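Local coordinates for purine-binding protein BAB2_0673 (Brucella melitensis biovar Abortus, PDB 3S99) that binds adenine, probably also other purines such as guanine, and may serve in their uptake as part of an ABC-type system, at residues T121-S126 with W271-N275; Y128-F132 with G283-M287; I142-M146 with N292-V297. All coordinates share one frame; numbering follows the deposited sequence.

Contact 1: residues T121-S126 with W271-N275; sequences TADNMS and WKSQN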
loop_
_atom_site.group_PDB
_atom_site.type_symbol
_atom_site.label_atom_id
_atom_site.label_comp_id
_atom_site.label_asym_id
_atom_site.label_seq_id
_atom_site.Cartn_x
_atom_site.Cartn_y
_atom_site.Cartn_z
ATOM N N THR A 121 -13.270 6.261 12.513
ATOM C CA THR A 121 -14.313 6.999 11.817
ATOM C C THR A 121 -15.043 7.952 12.795
ATOM O O THR A 121 -14.803 7.932 14.012
ATOM C CB THR A 121 -15.300 6.010 11.158
ATOM O OG1 THR A 121 -15.745 5.049 12.118
ATOM C CG2 THR A 121 -14.651 5.258 10.008
ATOM N N ALA A 122 -15.961 8.747 12.261
ATOM C CA ALA A 122 -16.763 9.679 13.012
ATOM C C ALA A 122 -18.062 9.851 12.213
ATOM O O ALA A 122 -18.136 9.395 11.056
ATOM C CB ALA A 122 -16.005 11.068 13.127
ATOM N N ASP A 123 -19.040 10.564 12.744
ATOM C CA ASP A 123 -20.284 10.799 11.987
ATOM C C ASP A 123 -20.105 11.437 10.603
ATOM O O ASP A 123 -20.935 11.226 9.707
ATOM C CB ASP A 123 -21.324 11.552 12.819
ATOM C CG ASP A 123 -20.820 12.910 13.346
ATOM O OD1 ASP A 123 -20.118 13.596 12.610
ATOM O OD2 ASP A 123 -21.114 13.289 14.521
ATOM N N ASN A 124 -19.034 12.223 10.440
ATOM C CA ASN A 124 -18.654 12.828 9.163
ATOM C C ASN A 124 -17.246 12.422 8.645
ATOM O O ASN A 124 -16.597 13.206 7.935
ATOM C CB ASN A 124 -18.720 14.355 9.266
ATOM C CG ASN A 124 -17.654 14.945 10.198
ATOM O OD1 ASN A 124 -17.167 14.279 11.115
ATOM N ND2 ASN A 124 -17.307 16.222 9.966
ATOM N N MET A 125 -16.781 11.232 9.018
ATOM C CA MET A 125 -15.450 10.718 8.628
ATOM C C MET A 125 -15.543 9.206 8.340
ATOM O O MET A 125 -15.940 8.451 9.210
ATOM C CB MET A 125 -14.440 10.904 9.765
ATOM C CG MET A 125 -13.014 10.496 9.423
ATOM S SD MET A 125 -11.978 10.557 10.901
ATOM C CE MET A 125 -10.558 9.615 10.316
ATOM N N SER A 126 -15.140 8.821 7.131
ATOM C CA SER A 126 -14.998 7.462 6.694
ATOM C C SER A 126 -13.519 7.093 6.669
ATOM O O SER A 126 -12.632 7.959 6.643
ATOM C CB SER A 126 -15.620 7.272 5.297
ATOM O OG SER A 126 -17.025 7.401 5.346
ATOM N N TRP A 271 -24.193 10.304 1.261
ATOM C CA TRP A 271 -22.896 9.946 1.846
ATOM C C TRP A 271 -23.119 9.704 3.323
ATOM O O TRP A 271 -23.642 10.548 4.033
ATOM C CB TRP A 271 -21.858 11.067 1.676
ATOM C CG TRP A 271 -20.434 10.748 2.140
ATOM C CD1 TRP A 271 -19.382 10.435 1.339
ATOM C CD2 TRP A 271 -19.902 10.763 3.490
ATOM N NE1 TRP A 271 -18.237 10.264 2.083
ATOM C CE2 TRP A 271 -18.526 10.442 3.404
ATOM C CE3 TRP A 271 -20.446 10.995 4.745
ATOM C CZ2 TRP A 271 -17.692 10.356 4.533
ATOM C CZ3 TRP A 271 -19.605 10.887 5.888
ATOM C CH2 TRP A 271 -18.250 10.623 5.757
ATOM N N LYS A 272 -22.698 8.547 3.767
ATOM C CA LYS A 272 -22.716 8.203 5.173
ATOM C C LYS A 272 -21.373 7.592 5.576
ATOM O O LYS A 272 -20.705 6.881 4.770
ATOM C CB LYS A 272 -23.853 7.215 5.423
ATOM C CG LYS A 272 -25.271 7.793 5.219
ATOM C CD LYS A 272 -26.398 6.714 5.383
ATOM C CE LYS A 272 -26.466 5.805 4.164
ATOM N NZ LYS A 272 -26.937 6.592 2.951
ATOM N N SER A 273 -21.016 7.810 6.843
ATOM C CA SER A 273 -19.771 7.310 7.430
ATOM C C SER A 273 -19.703 5.791 7.362
ATOM O O SER A 273 -20.702 5.106 7.606
ATOM C CB SER A 273 -19.690 7.763 8.898
ATOM O OG SER A 273 -18.626 7.163 9.609
ATOM N N GLN A 274 -18.523 5.285 6.995
ATOM C CA GLN A 274 -18.260 3.867 6.859
ATOM C C GLN A 274 -16.768 3.617 7.037
ATOM O O GLN A 274 -15.910 4.480 6.718
ATOM C CB GLN A 274 -18.690 3.353 5.460
ATOM C CG GLN A 274 -17.835 3.930 4.299
ATOM C CD GLN A 274 -18.352 3.508 2.945
ATOM O OE1 GLN A 274 -19.501 3.142 2.815
ATOM N NE2 GLN A 274 -17.525 3.616 1.931
ATOM N N ASN A 275 -16.463 2.438 7.546
ATOM C CA ASN A 275 -15.109 1.904 7.674
ATOM C C ASN A 275 -15.047 0.636 6.798
ATOM O O ASN A 275 -15.813 -0.337 7.000
ATOM C CB ASN A 275 -14.846 1.606 9.167
ATOM C CG ASN A 275 -13.616 0.753 9.415
ATOM O OD1 ASN A 275 -13.222 -0.086 8.594
ATOM N ND2 ASN A 275 -13.018 0.937 10.588
HETATM O O HOH W 1 -14.211 2.961 12.541
#
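Ser126 meets Trp271 and Gln274 chiefly through its hydroxyl OG. With chi1 at -68°, OG stands beside its own backbone N and is directed at the chain of 271-275, where it accepts the Gln274 backbone N-H at 3.1 Å; the N-H...O angle of 144° makes this a moderately bent bond. The same OG lies 3.1 Å from CZ2 of Trp271, approaching the indole obliquely. The Trp271 side chain extends with CG anti to the backbone N, chi1 -175°, and this carries the six-membered end of the indole under the type I turn Ala122-Met125. There Met125 N lies at the ring edge, in its plane, 3.6 Å from CH2, while the indole NE1 is hydrogen-bonded elsewhere, to Glu114. Arg262, from helix 256-268, adds a cation-pi contact to this ring.

Ser273 comes in beside the indole. Its OG lies 2.7 Å from Ala122 O and 3.0 Å from Met125 O, and these oxygens belong to the two residues that close the turn by bonding each other's backbone. At the outer end, Thr121 lays CG2 against Asn275 CB at 3.8 Å, the two side chains crossing at about a right angle, while a water joins Thr121 OG1 to Asn275 ND2.

Small hydroxyls and an indole therefore tie a tight turn to the lead-in of edge strand 275-278. Ser126 OG is the polar link between the two, accepting from Gln274 N and sharing a weak hydrogen bond with Arg262.

Contact 2: residues Y128-F132 with G283-M287; sequences YNARF and GLVKM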
loop_
_atom_site.group_PDB
_atom_site.type_symbol
_atom_site.label_atom_id
_atom_site.label_comp_id
_atom_site.label_asym_id
_atom_site.label_seq_id
_atom_site.Cartn_x
_atom_site.Cartn_y
_atom_site.Cartn_z
ATOM N N TYR A 128 -10.957 4.351 4.670
ATOM C CA TYR A 128 -10.848 3.458 3.561
ATOM C C TYR A 128 -9.476 2.828 3.520
ATOM O O TYR A 128 -8.454 3.504 3.353
ATOM C CB TYR A 128 -11.281 4.164 2.271
ATOM C CG TYR A 128 -10.380 5.320 1.781
ATOM C CD1 TYR A 128 -10.497 6.596 2.308
ATOM C CD2 TYR A 128 -9.427 5.111 0.787
ATOM C CE1 TYR A 128 -9.689 7.635 1.855
ATOM C CE2 TYR A 128 -8.619 6.127 0.343
ATOM C CZ TYR A 128 -8.766 7.402 0.868
ATOM O OH TYR A 128 -7.978 8.433 0.413
ATOM N N ASN A 129 -9.467 1.506 3.702
ATOM C CA ASN A 129 -8.251 0.716 3.772
ATOM C C ASN A 129 -8.222 -0.353 2.665
ATOM O O ASN A 129 -9.271 -0.814 2.223
ATOM C CB ASN A 129 -8.164 0.089 5.190
ATOM C CG ASN A 129 -6.766 -0.400 5.530
ATOM O OD1 ASN A 129 -5.834 -0.142 4.775
ATOM N ND2 ASN A 129 -6.609 -1.088 6.688
ATOM N N ALA A 130 -7.025 -0.705 2.189
ATOM C CA ALA A 130 -6.851 -1.712 1.142
ATOM C C ALA A 130 -6.042 -2.851 1.698
ATOM O O ALA A 130 -5.077 -2.615 2.421
ATOM C CB ALA A 130 -6.131 -1.137 -0.082
ATOM N N ARG A 131 -6.406 -4.081 1.338
ATOM C CA ARG A 131 -5.625 -5.247 1.735
ATOM C C ARG A 131 -4.379 -5.393 0.845
ATOM O O ARG A 131 -4.275 -6.359 0.066
ATOM C CB ARG A 131 -6.466 -6.516 1.625
ATOM C CG ARG A 131 -7.700 -6.511 2.500
ATOM C CD ARG A 131 -8.391 -7.877 2.526
ATOM N NE ARG A 131 -9.632 -7.799 3.287
ATOM C CZ ARG A 131 -9.754 -7.970 4.601
ATOM N NH1 ARG A 131 -8.715 -8.293 5.349
ATOM N NH2 ARG A 131 -10.947 -7.822 5.186
ATOM N N PHE A 132 -3.445 -4.441 0.959
ATOM C CA PHE A 132 -2.243 -4.488 0.145
ATOM C C PHE A 132 -1.478 -5.819 0.273
ATOM O O PHE A 132 -0.834 -6.268 -0.656
ATOM C CB PHE A 132 -1.269 -3.380 0.527
ATOM C CG PHE A 132 -1.889 -2.009 0.653
ATOM C CD1 PHE A 132 -2.257 -1.291 -0.465
ATOM C CD2 PHE A 132 -2.078 -1.434 1.894
ATOM C CE1 PHE A 132 -2.796 -0.038 -0.342
ATOM C CE2 PHE A 132 -2.609 -0.152 2.016
ATOM C CZ PHE A 132 -2.975 0.533 0.883
ATOM N N GLY A 283 -11.826 -5.138 -5.732
ATOM C CA GLY A 283 -11.209 -4.341 -6.779
ATOM C C GLY A 283 -10.350 -3.152 -6.376
ATOM O O GLY A 283 -9.994 -2.347 -7.228
ATOM N N LEU A 284 -9.991 -3.047 -5.099
ATOM C CA LEU A 284 -9.277 -1.903 -4.603
ATOM C C LEU A 284 -7.768 -2.121 -4.809
ATOM O O LEU A 284 -7.009 -1.178 -4.896
ATOM C CB LEU A 284 -9.619 -1.647 -3.120
ATOM C CG LEU A 284 -9.452 -0.233 -2.557
ATOM C CD1 LEU A 284 -10.296 0.852 -3.360
ATOM C CD2 LEU A 284 -9.813 -0.212 -1.047
ATOM N N VAL A 285 -7.364 -3.385 -4.869
ATOM C CA VAL A 285 -5.992 -3.766 -5.122
ATOM C C VAL A 285 -5.956 -4.720 -6.323
ATOM O O VAL A 285 -6.780 -5.636 -6.416
ATOM C CB VAL A 285 -5.390 -4.461 -3.853
ATOM C CG1 VAL A 285 -4.011 -5.068 -4.168
ATOM C CG2 VAL A 285 -5.302 -3.447 -2.727
ATOM N N LYS A 286 -5.001 -4.502 -7.223
ATOM C CA LYS A 286 -4.796 -5.338 -8.410
ATOM C C LYS A 286 -3.291 -5.511 -8.647
ATOM O O LYS A 286 -2.507 -4.636 -8.276
ATOM C CB LYS A 286 -5.431 -4.665 -9.655
ATOM N N MET A 287 -2.884 -6.595 -9.312
ATOM C CA MET A 287 -1.492 -6.715 -9.754
ATOM C C MET A 287 -1.285 -6.020 -11.093
ATOM O O MET A 287 -2.137 -6.097 -11.960
ATOM C CB MET A 287 -1.084 -8.179 -9.884
ATOM C CG MET A 287 -1.164 -8.972 -8.571
ATOM S SD MET A 287 -0.348 -8.219 -7.191
ATOM C CE MET A 287 1.352 -8.403 -7.758
#
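Ala130 puts its methyl into the notch between Leu284 and Val285, and that is the heart of the contact. The methyl, CB, lies 3.6 Å from Val285 CG2 and 3.9 Å from Leu284 CD2, so one small bump is gripped by branches of two successive residues. Leu284 reaches beyond the alanine: with CG anti to its backbone N, chi1 -156°, its CD2 passes along strand 125-130 to within 3.4 Å of Asn129 O. Val285 turns CG2 the other way along the chain, beneath the bend that follows the strand, where CG2 approaches the Phe132 ring obliquely at 4.4 Å from CD1.

The bend itself is an inverse gamma turn centred on Arg131, closed by a weak bond from Phe132 N to Ala130 O. It folds the phenyl ring back over the end of the strand, so that Ala130 O sits 3.3 Å above one ring face, offset toward the rim; the same oxygen accepts a hydrogen bond from Trp277 NE1. The guanidinium of Arg131 leads away from the contact to a salt bridge with Asp337. What crosses is van der Waals packing, methyl on methyl and methyl on backbone carbonyl, and it is buried.

Phe132 comes within about 4 Å of the side chain of Trp42, an adenine-binding residue, and about 5 Å of the bound adenine, so the packing backs onto the ligand cleft. Around it, strand 125-130 pairs with edge strand 275-278, Leu284 touches Trp278 of that strand, Val285 rests on Val251 of strand 247-253, and the chain runs on into helix 132-146.

Contact 3: residues I142-M146 with N292-V297; sequences IAAKM and NMPDDV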
loop_
_atom_site.group_PDB
_atom_site.type_symbol
_atom_site.label_atom_id
_atom_site.label_comp_id
_atom_site.label_asym_id
_atom_site.label_seq_id
_atom_site.Cartn_x
_atom_site.Cartn_y
_atom_site.Cartn_z
ATOM N N ILE A 142 6.294 -15.054 -6.573
ATOM C CA ILE A 142 7.133 -14.742 -7.734
ATOM C C ILE A 142 8.588 -14.670 -7.306
ATOM O O ILE A 142 9.455 -15.230 -7.971
ATOM C CB ILE A 142 6.729 -13.399 -8.416
ATOM C CG1 ILE A 142 5.306 -13.499 -9.035
ATOM C CG2 ILE A 142 7.726 -13.035 -9.481
ATOM C CD1 ILE A 142 4.593 -12.129 -9.232
ATOM N N ALA A 143 8.848 -13.983 -6.196
ATOM C CA ALA A 143 10.193 -13.804 -5.711
ATOM C C ALA A 143 10.880 -15.141 -5.460
ATOM O O ALA A 143 12.037 -15.318 -5.816
ATOM C CB ALA A 143 10.214 -12.951 -4.449
ATOM N N ALA A 144 10.165 -16.072 -4.846
ATOM C CA ALA A 144 10.718 -17.402 -4.566
ATOM C C ALA A 144 10.975 -18.232 -5.830
ATOM O O ALA A 144 11.922 -19.016 -5.866
ATOM C CB ALA A 144 9.847 -18.142 -3.608
ATOM N N LYS A 145 10.149 -18.065 -6.867
ATOM C CA LYS A 145 10.451 -18.667 -8.165
ATOM C C LYS A 145 11.607 -18.003 -8.874
ATOM O O LYS A 145 12.340 -18.706 -9.536
ATOM C CB LYS A 145 9.247 -18.689 -9.111
ATOM C CG LYS A 145 8.098 -19.547 -8.629
ATOM C CD LYS A 145 8.472 -21.009 -8.596
ATOM C CE LYS A 145 7.264 -21.924 -8.390
ATOM N NZ LYS A 145 7.688 -23.346 -8.118
ATOM N N MET A 146 11.789 -16.678 -8.733
ATOM C CA MET A 146 12.802 -15.972 -9.495
ATOM C C MET A 146 14.197 -15.928 -8.840
ATOM O O MET A 146 15.224 -16.013 -9.527
ATOM C CB MET A 146 12.344 -14.543 -9.794
ATOM C CG MET A 146 11.060 -14.431 -10.681
ATOM S SD MET A 146 11.212 -15.150 -12.331
ATOM C CE MET A 146 12.544 -14.119 -12.974
ATOM N N ASN A 292 8.860 -9.887 -17.500
ATOM C CA ASN A 292 10.260 -10.185 -17.212
ATOM C C ASN A 292 10.429 -11.425 -16.368
ATOM O O ASN A 292 11.263 -11.447 -15.462
ATOM C CB ASN A 292 10.924 -8.986 -16.524
ATOM C CG ASN A 292 10.947 -7.777 -17.410
ATOM O OD1 ASN A 292 11.490 -7.830 -18.506
ATOM N ND2 ASN A 292 10.346 -6.678 -16.958
ATOM N N MET A 293 9.649 -12.459 -16.678
ATOM C CA MET A 293 9.680 -13.706 -15.925
ATOM C C MET A 293 9.228 -14.813 -16.872
ATOM O O MET A 293 8.607 -14.507 -17.887
ATOM C CB MET A 293 8.753 -13.600 -14.703
ATOM C CG MET A 293 7.290 -13.642 -15.050
ATOM S SD MET A 293 6.110 -13.505 -13.702
ATOM C CE MET A 293 6.453 -11.787 -13.227
ATOM N N PRO A 294 9.573 -16.085 -16.577
ATOM C CA PRO A 294 9.122 -17.171 -17.449
ATOM C C PRO A 294 7.598 -17.350 -17.463
ATOM O O PRO A 294 6.917 -16.975 -16.508
ATOM C CB PRO A 294 9.832 -18.413 -16.879
ATOM C CG PRO A 294 11.007 -17.882 -16.131
ATOM C CD PRO A 294 10.560 -16.558 -15.584
ATOM N N ASP A 295 7.076 -17.909 -18.549
ATOM C CA ASP A 295 5.640 -18.102 -18.689
ATOM C C ASP A 295 4.983 -18.901 -17.552
ATOM O O ASP A 295 3.808 -18.667 -17.234
ATOM C CB ASP A 295 5.303 -18.775 -20.025
ATOM C CG ASP A 295 5.416 -17.823 -21.209
ATOM O OD1 ASP A 295 5.686 -16.615 -21.002
ATOM O OD2 ASP A 295 5.223 -18.287 -22.346
ATOM N N ASP A 296 5.711 -19.852 -16.964
ATOM C CA ASP A 296 5.115 -20.662 -15.903
ATOM C C ASP A 296 5.004 -19.869 -14.626
ATOM O O ASP A 296 4.120 -20.133 -13.825
ATOM C CB ASP A 296 5.865 -21.981 -15.649
ATOM C CG ASP A 296 7.235 -21.771 -15.053
ATOM O OD1 ASP A 296 7.385 -21.849 -13.807
ATOM O OD2 ASP A 296 8.166 -21.492 -15.834
ATOM N N VAL A 297 5.908 -18.908 -14.432
ATOM C CA VAL A 297 5.854 -18.039 -13.254
ATOM C C VAL A 297 4.690 -17.049 -13.385
ATOM O O VAL A 297 3.960 -16.811 -12.413
ATOM C CB VAL A 297 7.171 -17.328 -12.997
ATOM C CG1 VAL A 297 7.079 -16.487 -11.712
ATOM C CG2 VAL A 297 8.285 -18.349 -12.862
#
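Met146 and Met293 meet at about a right angle, with the sulfur of the first against the stem of the second: Met146 SD lies 3.8 Å from Met293 CB. This belongs to a set of apolar contacts that makes up most of the interface. Met146 is bent at every torsion, chi1 -63° followed by two more turns of the same sense, which curls the chain toward 292-297 although its root does not face that way. Its end then meets Pro294, where SD comes end-on to the ring carbon CD, 3.6 Å away, and its CE reaches 3.9 Å from the backbone O of Asn292. That oxygen takes its hydrogen bond from Lys231.

Branched side chains fill the second part of the set. Ile142 holds CG2 anti to its backbone N, and this methyl touches both Met293 CE at 4.1 Å and Val297 CG1 at 4.2 Å; Met293 crosses it at about a right angle, Val297 obliquely. Lys145, about one turn after Ile142, packs its CB at 3.9 Å from Val297 CG2.

The charged groups make no direct pair. Lys145 carries its chain away from the contact, leaving NZ 5.9 Å from Asp296 OD1, opposite in charge but not in contact.

What holds the end of helix 132-146 to the start of helix 295-310 is thus thioether and methyl packing around the N-cap proline, continued inward where Ile142 meets Phe233 and Met146 and Met293 both touch Leu248. Such contacts depend on shape rather than on direction, and any Lys145-Asp296 attraction would act at longer range.

Overall arrangement
From the N terminus, the chain passes 121-126, 128-132 and 142-146 in turn, then returns much later through 271-275, 283-287 and 292-297 in the same order. Each contact therefore closes a loop of about 150 residues, and all three cross rather than nest. Contact 1 ties a turn to the edge of the first, parallel sheet. Contact 2, about 19 Å from it between centres, lies where strand 125-130 gives way to helix 132-146 and strand 275-278 to strand 285-287, two neighbouring crossovers between the lobes. Contact 3 joins the helices that follow these crossovers, beside the second sheet, its centre 42 Å from that of contact 1. The two-lobed layout is that of type I periplasmic binding proteins.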